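Local coordinates for Lmo2445 protein (Listeria monocytogenes EGD-e, PDB 5HZL) that is of unknown function but, as a secreted, calcium-binding internalin-like protein built on leucine-rich repeats, may take part in recognition at or beyond the bacterial surface, at residues F136-F141 against G159-D164; S184-I189 against H198-Q203; L218-P223 against L277-G282. All coordinates share one frame; numbering follows the deposited sequence.

Overall arrangement
Following the chain from the N terminus, contact 1 (136-141 with 159-164) closes a loop of 17 intervening residues that holds strand 149-151 of the parallel repeat sheet. Contact 2 closes a shorter one of eight, at the end of that sheet, and contact 3 a long one of 53 within the C-terminal domain. The three loops follow in series; none nests or crosses. Contacts 1 and 2 are neighbours, joined by a probable hydrogen bond between Ile161 and Ser184 and by a calcium ion held by Glu163 and Glu187. Tyr160 of contact 1 packs on Phe221 and Pro223 of contact 3, tying the repeats to the C-terminal domain.

Contact 1: residues F136-F141 against G159-D164; sequences FNIPKF and GYIAED. With CA (calcium ion), chain D.
Ile138 and Ile161 meet where two successive connecting loops of the leucine-rich repeat lie side by side, each loop leading from one strand of the parallel sheet to the next. Both CB atoms face the neighbouring loop, and the two branched side chains cross at about a right angle. Isoleucine suits the place because its methyl at CB can serve as a contact surface of its own: in Ile161 a chi1 of 64° sets CG1 between backbone N and carbonyl carbon, and CG2 is the branch that reaches across, 3.7 Å from Ile138 CG1. The same methyl lies 4.0 Å from Ile138 CD1, so it rests against much of the partner's length. Ile138 also touches Leu157.

Beside this pair the ring of Phe136 turns its edge to Gly159, with the glycine CA near the ring plane and 3.6 Å from CE1. Gly159 fits twice over: its backbone has a positive phi of 83°, and without a side chain it lets the aromatic edge come up to the main chain. Further along the same loop, the extended chain of Glu163 reaches a calcium ion that Glu187 also binds, Glu163 OE1 lying 2.5 Å from the calcium ion.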
loop_
_atom_site.group_PDB
_atom_site.type_symbol
_atom_site.label_atom_id
_atom_site.label_comp_id
_atom_site.label_asym_id
_atom_site.label_seq_id
_atom_site.Cartn_x
_atom_site.Cartn_y
_atom_site.Cartn_z
ATOM N N PHE A 136 5.418 5.977 3.245
ATOM C CA PHE A 136 4.630 6.305 4.452
ATOM C C PHE A 136 3.162 6.676 4.212
ATOM O O PHE A 136 2.429 6.910 5.179
ATOM C CB PHE A 136 5.324 7.392 5.274
ATOM C CG PHE A 136 6.669 6.976 5.795
ATOM C CD1 PHE A 136 6.762 6.081 6.856
ATOM C CD2 PHE A 136 7.837 7.483 5.245
ATOM C CE1 PHE A 136 7.999 5.687 7.346
ATOM C CE2 PHE A 136 9.077 7.097 5.734
ATOM C CZ PHE A 136 9.161 6.197 6.783
ATOM N N ASN A 137 2.726 6.704 2.951
ATOM C CA ASN A 137 1.341 7.042 2.611
ATOM C C ASN A 137 0.374 5.862 2.730
ATOM O O ASN A 137 -0.111 5.332 1.733
ATOM C CB ASN A 137 1.285 7.610 1.196
ATOM C CG ASN A 137 2.088 8.870 1.047
ATOM O OD1 ASN A 137 2.085 9.725 1.916
ATOM N ND2 ASN A 137 2.759 9.002 -0.068
ATOM N N ILE A 138 0.090 5.473 3.966
ATOM C CA ILE A 138 -0.824 4.373 4.243
ATOM C C ILE A 138 -2.257 4.844 3.947
ATOM O O ILE A 138 -2.692 5.837 4.524
ATOM C CB ILE A 138 -0.788 3.982 5.737
ATOM C CG1 ILE A 138 0.649 3.836 6.269
ATOM C CG2 ILE A 138 -1.638 2.739 5.991
ATOM C CD1 ILE A 138 1.489 2.806 5.565
ATOM N N PRO A 139 -2.990 4.154 3.040
ATOM C CA PRO A 139 -4.354 4.583 2.767
ATOM C C PRO A 139 -5.364 4.074 3.805
ATOM O O PRO A 139 -5.224 2.966 4.310
ATOM C CB PRO A 139 -4.636 3.974 1.390
ATOM C CG PRO A 139 -3.808 2.747 1.334
ATOM C CD PRO A 139 -2.573 3.061 2.130
ATOM N N LYS A 140 -6.372 4.898 4.103
ATOM C CA LYS A 140 -7.450 4.576 5.052
ATOM C C LYS A 140 -8.746 4.104 4.372
ATOM O O LYS A 140 -9.642 3.589 5.035
ATOM C CB LYS A 140 -7.752 5.788 5.945
ATOM C CG LYS A 140 -6.624 6.172 6.894
ATOM C CD LYS A 140 -6.909 7.481 7.650
ATOM C CE LYS A 140 -8.098 7.458 8.621
ATOM N NZ LYS A 140 -7.903 6.477 9.732
ATOM N N PHE A 141 -8.841 4.293 3.061
ATOM C CA PHE A 141 -10.016 3.891 2.270
ATOM C C PHE A 141 -11.325 4.587 2.684
ATOM O O PHE A 141 -12.380 3.945 2.760
ATOM C CB PHE A 141 -10.172 2.363 2.259
ATOM C CG PHE A 141 -8.934 1.648 1.835
ATOM C CD1 PHE A 141 -8.620 1.514 0.485
ATOM C CD2 PHE A 141 -8.065 1.121 2.778
ATOM C CE1 PHE A 141 -7.466 0.864 0.082
ATOM C CE2 PHE A 141 -6.909 0.466 2.386
ATOM C CZ PHE A 141 -6.609 0.336 1.033
ATOM N N GLY A 159 6.523 2.401 8.052
ATOM C CA GLY A 159 6.346 3.103 9.305
ATOM C C GLY A 159 5.343 2.498 10.246
ATOM O O GLY A 159 5.057 1.304 10.195
ATOM N N TYR A 160 4.823 3.356 11.111
ATOM C CA TYR A 160 3.856 2.983 12.111
ATOM C C TYR A 160 2.413 3.149 11.636
ATOM O O TYR A 160 2.102 4.108 10.945
ATOM C CB TYR A 160 4.076 3.885 13.349
ATOM C CG TYR A 160 3.128 3.627 14.504
ATOM C CD1 TYR A 160 3.436 2.692 15.492
ATOM C CD2 TYR A 160 1.928 4.315 14.608
ATOM C CE1 TYR A 160 2.570 2.442 16.544
ATOM C CE2 TYR A 160 1.057 4.076 15.658
ATOM C CZ TYR A 160 1.381 3.140 16.620
ATOM O OH TYR A 160 0.512 2.918 17.649
ATOM N N ILE A 161 1.549 2.206 12.011
ATOM C CA ILE A 161 0.115 2.298 11.713
ATOM C C ILE A 161 -0.663 2.027 12.993
ATOM O O ILE A 161 -0.294 1.160 13.788
ATOM C CB ILE A 161 -0.372 1.417 10.555
ATOM C CG1 ILE A 161 -0.210 -0.072 10.832
ATOM C CG2 ILE A 161 0.377 1.795 9.288
ATOM C CD1 ILE A 161 -0.766 -0.897 9.692
ATOM N N ALA A 162 -1.739 2.782 13.169
ATOM C CA ALA A 162 -2.566 2.695 14.353
ATOM C C ALA A 162 -3.250 1.345 14.543
ATOM O O ALA A 162 -3.534 0.636 13.583
ATOM C CB ALA A 162 -3.592 3.818 14.341
ATOM N N GLU A 163 -3.487 0.999 15.807
ATOM C CA GLU A 163 -4.167 -0.234 16.161
ATOM C C GLU A 163 -5.581 -0.238 15.586
ATOM O O GLU A 163 -6.054 -1.276 15.147
ATOM C CB GLU A 163 -4.220 -0.451 17.699
ATOM C CG GLU A 163 -2.866 -0.688 18.378
ATOM C CD GLU A 163 -2.951 -1.042 19.880
ATOM O OE1 GLU A 163 -1.904 -1.402 20.475
ATOM O OE2 GLU A 163 -4.047 -0.984 20.492
ATOM N N ASP A 164 -6.217 0.933 15.560
ATOM C CA ASP A 164 -7.614 1.082 15.084
ATOM C C ASP A 164 -7.908 1.375 13.584
ATOM O O ASP A 164 -9.081 1.571 13.227
ATOM C CB ASP A 164 -8.405 2.057 16.009
ATOM C CG ASP A 164 -7.816 3.475 16.078
ATOM O OD1 ASP A 164 -6.885 3.810 15.320
ATOM O OD2 ASP A 164 -8.303 4.269 16.912
HETATM CA CA CA D . -2.115 -3.258 22.210
#

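Contact 2: residues S184-I189 against H198-Q203; sequences SIPEDI and HSFANQ. With CA (calcium ion), chain D.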
loop_
_atom_site.group_PDB
_atom_site.type_symbol
_atom_site.label_atom_id
_atom_site.label_comp_id
_atom_site.label_asym_id
_atom_site.label_seq_id
_atom_site.Cartn_x
_atom_site.Cartn_y
_atom_site.Cartn_z
ATOM N N SER A 184 4.716 -1.849 13.078
ATOM C CA SER A 184 3.592 -1.926 13.962
ATOM C C SER A 184 2.547 -2.838 13.340
ATOM O O SER A 184 2.605 -3.116 12.141
ATOM C CB SER A 184 3.065 -0.499 14.078
ATOM O OG SER A 184 1.848 -0.411 14.783
ATOM N N ILE A 185 1.596 -3.286 14.154
ATOM C CA ILE A 185 0.538 -4.159 13.699
ATOM C C ILE A 185 -0.838 -3.493 13.836
ATOM O O ILE A 185 -1.111 -2.845 14.858
ATOM C CB ILE A 185 0.507 -5.463 14.539
ATOM C CG1 ILE A 185 1.855 -6.190 14.468
ATOM C CG2 ILE A 185 -0.619 -6.408 14.091
ATOM C CD1 ILE A 185 1.905 -7.493 15.255
ATOM N N PRO A 186 -1.706 -3.636 12.805
ATOM C CA PRO A 186 -3.078 -3.134 12.923
ATOM C C PRO A 186 -3.837 -4.178 13.763
ATOM O O PRO A 186 -4.529 -5.035 13.226
ATOM C CB PRO A 186 -3.565 -3.088 11.478
ATOM C CG PRO A 186 -2.759 -4.112 10.773
ATOM C CD PRO A 186 -1.434 -4.172 11.460
ATOM N N GLU A 187 -3.677 -4.098 15.080
ATOM C CA GLU A 187 -4.286 -5.064 15.995
ATOM C C GLU A 187 -5.788 -5.263 15.948
ATOM O O GLU A 187 -6.245 -6.395 15.834
ATOM C CB GLU A 187 -3.896 -4.775 17.446
ATOM C CG GLU A 187 -2.433 -5.020 17.738
ATOM C CD GLU A 187 -2.118 -4.950 19.214
ATOM O OE1 GLU A 187 -1.140 -5.611 19.618
ATOM O OE2 GLU A 187 -2.851 -4.265 19.976
ATOM N N ASP A 188 -6.546 -4.176 16.053
ATOM C CA ASP A 188 -8.007 -4.282 16.073
ATOM C C ASP A 188 -8.599 -5.180 14.994
ATOM O O ASP A 188 -9.339 -6.116 15.312
ATOM C CB ASP A 188 -8.685 -2.906 15.993
ATOM C CG ASP A 188 -8.448 -2.039 17.223
ATOM O OD1 ASP A 188 -7.530 -2.307 18.021
ATOM O OD2 ASP A 188 -9.210 -1.065 17.379
ATOM N N ILE A 189 -8.249 -4.907 13.738
ATOM C CA ILE A 189 -8.786 -5.667 12.610
ATOM C C ILE A 189 -8.407 -7.154 12.658
ATOM O O ILE A 189 -9.258 -7.999 12.361
ATOM C CB ILE A 189 -8.442 -5.008 11.246
ATOM C CG1 ILE A 189 -9.325 -5.556 10.118
ATOM C CG2 ILE A 189 -6.960 -5.117 10.924
ATOM C CD1 ILE A 189 -10.809 -5.290 10.308
ATOM N N HIS A 198 -6.032 -13.558 5.867
ATOM C CA HIS A 198 -5.158 -12.483 6.322
ATOM C C HIS A 198 -3.685 -12.898 6.279
ATOM O O HIS A 198 -3.333 -14.066 6.451
ATOM C CB HIS A 198 -5.529 -12.058 7.753
ATOM C CG HIS A 198 -5.331 -13.140 8.771
ATOM N ND1 HIS A 198 -6.296 -14.089 9.054
ATOM C CD2 HIS A 198 -4.268 -13.437 9.558
ATOM C CE1 HIS A 198 -5.838 -14.919 9.974
ATOM N NE2 HIS A 198 -4.610 -14.546 10.294
ATOM N N SER A 199 -2.823 -11.921 6.077
ATOM C CA SER A 199 -1.410 -12.177 6.022
ATOM C C SER A 199 -0.654 -10.943 6.463
ATOM O O SER A 199 -0.983 -9.831 6.050
ATOM C CB SER A 199 -1.017 -12.559 4.604
ATOM O OG SER A 199 0.370 -12.833 4.554
ATOM N N PHE A 200 0.355 -11.135 7.305
ATOM C CA PHE A 200 1.148 -10.015 7.772
ATOM C C PHE A 200 2.629 -10.385 7.820
ATOM O O PHE A 200 3.439 -9.633 8.329
ATOM C CB PHE A 200 0.634 -9.570 9.135
ATOM C CG PHE A 200 1.112 -8.220 9.529
ATOM C CD1 PHE A 200 0.516 -7.092 8.973
ATOM C CD2 PHE A 200 2.148 -8.051 10.433
ATOM C CE1 PHE A 200 0.946 -5.817 9.307
ATOM C CE2 PHE A 200 2.586 -6.782 10.767
ATOM C CZ PHE A 200 1.982 -5.666 10.210
ATOM N N ALA A 201 2.987 -11.518 7.226
ATOM C CA ALA A 201 4.366 -12.007 7.246
ATOM C C ALA A 201 5.420 -11.088 6.629
ATOM O O ALA A 201 5.111 -10.209 5.864
ATOM C CB ALA A 201 4.417 -13.369 6.568
ATOM N N ASN A 202 6.670 -11.296 7.018
ATOM C CA ASN A 202 7.816 -10.565 6.492
ATOM C C ASN A 202 7.741 -9.040 6.453
ATOM O O ASN A 202 7.602 -8.455 5.397
ATOM C CB ASN A 202 8.128 -11.125 5.083
ATOM C CG ASN A 202 9.407 -10.558 4.457
ATOM O OD1 ASN A 202 9.400 -10.124 3.299
ATOM N ND2 ASN A 202 10.492 -10.548 5.209
ATOM N N GLN A 203 7.820 -8.397 7.606
ATOM C CA GLN A 203 7.847 -6.930 7.661
ATOM C C GLN A 203 9.313 -6.609 7.885
ATOM O O GLN A 203 9.921 -7.150 8.809
ATOM C CB GLN A 203 6.993 -6.384 8.784
ATOM C CG GLN A 203 5.526 -6.756 8.670
ATOM C CD GLN A 203 4.836 -6.196 7.433
ATOM O OE1 GLN A 203 5.186 -5.120 6.908
ATOM N NE2 GLN A 203 3.813 -6.919 6.978
HETATM CA CA CA D . -2.115 -3.258 22.210
#
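Phe200 packs its ring against the loop 184-186, which leads into helix 187-191. On this tight side Pro186 CD lies 3.6 Å from Phe200 CE1 and Ile185 CG1 lies 3.8 Å from Phe200 CE2, both approaching the ring obliquely. Ser184 O instead sits at the ring edge, near its plane and close to CZ. CG of Phe200 is anti to the backbone N (chi1 -164°), which carries the ring toward the loop. Pro186 stands at the N-cap, its puckered ring restraining the backbone before the helix and presenting CD as a compact apolar contact.

Gln203 NE2 lies 3.7 Å above the centre of one face, on the opposite side of the ring plane from Pro186 CD and Ile185 CG1. It donates to Phe200 O over 3.1 Å, nearly straight at 169° though from above the carbonyl plane, and also bonds Leu177 O, while OE1 bonds Leu182 N; these bonds fix the amide's rotation. Looser by contrast is the solvent side: His198 is exposed, Ala201 and Asn202 partly so, all well away from 184-189. Phe200, just beyond end strand 197-199, and Ile185 also touch Phe224 of helix 223-227, consistent with capping of the last strand of a leucine-rich repeat sheet.

Contact 3: residues L218-P223 against L277-G282; sequences LKVFVP and LEISLG
Leu218 and Leu277 are partners across the core of a β-sandwich, the C-terminal domain, probably an E-set, immunoglobulin-like fold. Segment 218-223 carries strand 219-221, which pairs antiparallel with strand 262-264; strand 273-281 belongs to the facing mixed sheet. The CA atoms of Leu218 and Leu277 are 9.7 Å apart, a separation bridged by side chains rather than by backbone pairing.

The contacts across the core are all apolar. The two leucines lie alongside one another, running in opposite senses, with Leu218 CD2 against Leu277 CD1 at 3.8 Å. In Leu218, CG is anti to the backbone N (chi1 -168°), and this carries CD2 alongside Leu277 CD1. Val220 and Ile279 reach toward each other tip to tip: the valine is short, and the longer isoleucine spans the remaining gap with its terminal methyl. Val222 brings a second methyl toward the same place, more loosely. β-Branched residues suit such positions, since they favour extended backbone and present broad apolar surfaces. Phe294 of strand 290-298 touches Val220, Val222 and Ile279, and Ile225 of helix 223-227 also touches Ile279.

Polar backbone atoms find partners in neighbouring parts of the domain. Leu218 N bonds to Thr267 OG1, and Phe221 O to Tyr207 OH. Lys219 and Glu278, whose side chains lie well away from the opposing segment, have charged ends suited to the outer sides of the two sheets.

Ring packing occurs inside segment 218-223, where Pro223 CD lies 3.6 Å above the centre of the Phe221 ring. At the middle of the core, Ile279 CD1 stands 4.0 Å from Val220 CG2 and 4.5 Å from Val222 CG2.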
loop_
_atom_site.group_PDB
_atom_site.type_symbol
_atom_site.label_atom_id
_atom_site.label_comp_id
_atom_site.label_asym_id
_atom_site.label_seq_id
_atom_site.Cartn_x
_atom_site.Cartn_y
_atom_site.Cartn_z
ATOM N N LEU A 218 22.128 1.728 22.643
ATOM C CA LEU A 218 20.990 2.130 21.819
ATOM C C LEU A 218 19.568 1.668 22.166
ATOM O O LEU A 218 19.322 0.472 22.330
ATOM C CB LEU A 218 21.289 1.628 20.404
ATOM C CG LEU A 218 20.445 2.119 19.245
ATOM C CD1 LEU A 218 20.750 3.587 18.996
ATOM C CD2 LEU A 218 20.761 1.280 18.020
ATOM N N LYS A 219 18.638 2.631 22.212
ATOM C CA LYS A 219 17.223 2.383 22.499
ATOM C C LYS A 219 16.409 2.710 21.258
ATOM O O LYS A 219 16.297 3.872 20.878
ATOM C CB LYS A 219 16.758 3.215 23.689
ATOM C CG LYS A 219 17.563 2.871 24.920
ATOM C CD LYS A 219 17.075 3.467 26.227
ATOM C CE LYS A 219 17.990 2.935 27.331
ATOM N NZ LYS A 219 17.625 3.309 28.720
ATOM N N VAL A 220 15.828 1.680 20.651
ATOM C CA VAL A 220 15.032 1.821 19.417
ATOM C C VAL A 220 13.521 1.639 19.631
ATOM O O VAL A 220 13.114 0.919 20.545
ATOM C CB VAL A 220 15.527 0.812 18.362
ATOM C CG1 VAL A 220 16.973 1.116 18.003
ATOM C CG2 VAL A 220 15.412 -0.632 18.855
ATOM N N PHE A 221 12.710 2.274 18.772
ATOM C CA PHE A 221 11.221 2.230 18.829
ATOM C C PHE A 221 10.710 1.155 17.885
ATOM O O PHE A 221 10.717 1.366 16.668
ATOM C CB PHE A 221 10.648 3.609 18.456
ATOM C CG PHE A 221 9.147 3.669 18.402
ATOM C CD1 PHE A 221 8.393 3.635 19.564
ATOM C CD2 PHE A 221 8.482 3.816 17.186
ATOM C CE1 PHE A 221 7.009 3.709 19.519
ATOM C CE2 PHE A 221 7.097 3.892 17.136
ATOM C CZ PHE A 221 6.361 3.837 18.303
ATOM N N VAL A 222 10.270 0.014 18.438
ATOM C CA VAL A 222 9.797 -1.107 17.621
ATOM C C VAL A 222 8.534 -1.737 18.214
ATOM O O VAL A 222 8.603 -2.785 18.875
ATOM C CB VAL A 222 10.891 -2.202 17.494
ATOM C CG1 VAL A 222 10.521 -3.179 16.367
ATOM C CG2 VAL A 222 12.263 -1.597 17.203
ATOM N N PRO A 223 7.367 -1.117 17.971
ATOM C CA PRO A 223 6.109 -1.637 18.505
ATOM C C PRO A 223 5.774 -3.074 18.141
ATOM O O PRO A 223 5.139 -3.762 18.936
ATOM C CB PRO A 223 5.067 -0.691 17.923
ATOM C CG PRO A 223 5.788 0.582 17.783
ATOM C CD PRO A 223 7.171 0.204 17.350
ATOM N N LEU A 277 23.083 -2.664 13.056
ATOM C CA LEU A 277 22.456 -3.535 14.039
ATOM C C LEU A 277 21.155 -4.073 13.500
ATOM O O LEU A 277 20.414 -3.367 12.839
ATOM C CB LEU A 277 22.247 -2.763 15.328
ATOM C CG LEU A 277 23.585 -2.405 15.981
ATOM C CD1 LEU A 277 23.436 -1.271 16.971
ATOM C CD2 LEU A 277 24.211 -3.627 16.626
ATOM N N GLU A 278 20.879 -5.331 13.793
ATOM C CA GLU A 278 19.677 -5.963 13.308
ATOM C C GLU A 278 18.980 -6.793 14.377
ATOM O O GLU A 278 19.623 -7.512 15.124
ATOM C CB GLU A 278 20.033 -6.827 12.095
ATOM C CG GLU A 278 18.883 -7.650 11.521
ATOM C CD GLU A 278 19.258 -8.410 10.257
ATOM O OE1 GLU A 278 19.941 -7.840 9.376
ATOM O OE2 GLU A 278 18.840 -9.583 10.134
ATOM N N ILE A 279 17.660 -6.656 14.431
ATOM C CA ILE A 279 16.810 -7.402 15.334
ATOM C C ILE A 279 16.060 -8.329 14.391
ATOM O O ILE A 279 15.285 -7.871 13.574
ATOM C CB ILE A 279 15.817 -6.506 16.088
ATOM C CG1 ILE A 279 16.573 -5.476 16.926
ATOM C CG2 ILE A 279 14.930 -7.352 16.993
ATOM C CD1 ILE A 279 15.688 -4.474 17.649
ATOM N N SER A 280 16.317 -9.626 14.500
ATOM C CA SER A 280 15.696 -10.647 13.670
ATOM C C SER A 280 14.685 -11.409 14.515
ATOM O O SER A 280 15.049 -12.003 15.518
ATOM C CB SER A 280 16.785 -11.580 13.154
ATOM O OG SER A 280 16.247 -12.689 12.468
ATOM N N LEU A 281 13.423 -11.389 14.097
ATOM C CA LEU A 281 12.315 -12.058 14.792
ATOM C C LEU A 281 11.879 -13.257 13.966
ATOM O O LEU A 281 12.024 -13.238 12.752
ATOM C CB LEU A 281 11.155 -11.083 14.891
ATOM C CG LEU A 281 11.572 -9.708 15.427
ATOM C CD1 LEU A 281 10.439 -8.704 15.310
ATOM C CD2 LEU A 281 12.075 -9.811 16.855
ATOM N N GLY A 282 11.332 -14.292 14.599
ATOM C CA GLY A 282 10.901 -15.501 13.863
ATOM C C GLY A 282 10.067 -16.422 14.719
ATOM O O GLY A 282 10.260 -16.449 15.934
#